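PDB 2PZ9: putative regulatory protein from Streptomyces coelicolor A3, which probably binds DNA as a transcriptional regulator of the TetR family, with a predicted helix-turn-helix motif. Local coordinates for residues Q140-I143 and A144-D148. Residues are numbered along the deposited sequence; the frame is centred on the assembly and turned at random.
Sequences QATI and AGKLD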
loop_
_atom_site.group_PDB
_atom_site.type_symbol
_atom_site.label_atom_id
_atom_site.label_comp_id
_atom_site.label_asym_id
_atom_site.label_seq_id
_atom_site.Cartn_x
_atom_site.Cartn_y
_atom_site.Cartn_z
ATOM N N GLN A 140 14.887 10.201 -0.397
ATOM C CA GLN A 140 15.634 9.957 -1.636
ATOM C C GLN A 140 17.115 9.632 -1.409
ATOM O O GLN A 140 17.687 8.743 -2.063
ATOM C CB GLN A 140 15.507 11.182 -2.556
ATOM C CG GLN A 140 14.114 11.381 -3.144
ATOM C CD GLN A 140 13.659 10.201 -4.008
ATOM O OE1 GLN A 140 14.406 9.707 -4.861
ATOM N NE2 GLN A 140 12.430 9.747 -3.787
ATOM N N ALA A 141 17.716 10.365 -0.478
ATOM C CA ALA A 141 19.090 10.143 -0.095
ATOM C C ALA A 141 19.260 8.727 0.414
ATOM O O ALA A 141 19.981 7.949 -0.189
ATOM C CB ALA A 141 19.550 11.162 0.948
ATOM N N THR A 142 18.588 8.359 1.492
ATOM C CA THR A 142 18.845 7.022 2.018
ATOM C C THR A 142 18.561 5.922 0.967
ATOM O O THR A 142 19.306 4.947 0.885
ATOM C CB THR A 142 18.207 6.762 3.438
ATOM O OG1 THR A 142 16.966 6.046 3.328
ATOM C CG2 THR A 142 18.029 8.094 4.228
ATOM N N ILE A 143 17.528 6.116 0.144
ATOM C CA ILE A 143 17.231 5.234 -0.995
ATOM C C ILE A 143 18.416 5.126 -1.969
ATOM O O ILE A 143 18.898 4.030 -2.244
ATOM C CB ILE A 143 15.972 5.706 -1.773
ATOM C CG1 ILE A 143 14.709 5.515 -0.937
ATOM C CG2 ILE A 143 15.841 4.996 -3.140
ATOM C CD1 ILE A 143 13.631 6.490 -1.296
ATOM N N ALA A 144 18.889 6.259 -2.489
ATOM C CA ALA A 144 20.081 6.247 -3.328
ATOM C C ALA A 144 21.210 5.485 -2.641
ATOM O O ALA A 144 21.966 4.755 -3.302
ATOM C CB ALA A 144 20.515 7.639 -3.681
ATOM N N GLY A 145 21.296 5.621 -1.320
ATOM C CA GLY A 145 22.312 4.919 -0.534
ATOM C C GLY A 145 22.104 3.408 -0.510
ATOM O O GLY A 145 23.040 2.627 -0.728
ATOM N N LYS A 146 20.871 2.992 -0.242
ATOM C CA LYS A 146 20.545 1.568 -0.185
ATOM C C LYS A 146 20.690 0.865 -1.533
ATOM O O LYS A 146 21.061 -0.299 -1.590
ATOM C CB LYS A 146 19.142 1.359 0.374
ATOM C CG LYS A 146 19.013 1.761 1.815
ATOM C CD LYS A 146 17.634 1.475 2.315
ATOM C CE LYS A 146 17.380 2.170 3.600
ATOM N NZ LYS A 146 16.098 1.637 4.157
ATOM N N LEU A 147 20.387 1.569 -2.617
ATOM C CA LEU A 147 20.579 1.011 -3.941
ATOM C C LEU A 147 22.063 0.812 -4.173
ATOM O O LEU A 147 22.474 -0.167 -4.782
ATOM C CB LEU A 147 19.976 1.909 -5.019
ATOM C CG LEU A 147 18.452 2.061 -4.984
ATOM C CD1 LEU A 147 18.003 3.197 -5.896
ATOM C CD2 LEU A 147 17.746 0.750 -5.332
ATOM N N ASP A 148 22.883 1.722 -3.667
ATOM C CA ASP A 148 24.305 1.482 -3.734
ATOM C C ASP A 148 24.742 0.281 -2.899
ATOM O O ASP A 148 25.549 -0.515 -3.345
ATOM C CB ASP A 148 25.088 2.745 -3.419
ATOM C CG ASP A 148 25.583 3.416 -4.678
ATOM O OD1 ASP A 148 24.736 3.887 -5.472
ATOM O OD2 ASP A 148 26.818 3.429 -4.900
#
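Ala144 N donates to Gln140 O at 2.8 Å. The bond is almost straight, with an N-H...O angle of 175°. Three more bonds of the same i to i+4 kind follow. Gly145 N reaches Ala141 O at 2.9 Å. Lys146 N reaches Thr142 O at 2.7 Å. Leu147 N continues the series on Ile143 O at 2.9 Å. Together they make one unbroken stretch of alpha-helix within helix 139-155.

Side chains one turn apart form two neighbouring pairs. Thr142 and Lys146 lie alongside each other and point the same way. Thr142 OG1 comes within 3.9 Å of Lys146 CE, so the methylene chain makes this approach. The lysine chain is extended beyond CG, and its NZ is hydrogen-bonded to Tyr103 OH.

Ile143 and Leu147 form the apolar pair, also side by side. With chi1 of Ile143 at -69°, CG1 lies beside the backbone N and CG2 beside the carbonyl carbon. There Ile143 CG2 meets Leu147 CD1 at 3.9 Å. Both residues are buried. Gln140 NE2 is hydrogen-bonded to Glu184 O of the second subunit.

Backbone hydrogen bonds thus hold the turn in the TetR-like C-terminal domain, while Ile143 and Leu147 pack between Leu169 of helix 165-176 and the second subunit, at its Ala188 and Gln192 respectively. Ala141 and Gly145 lie on an exposed side.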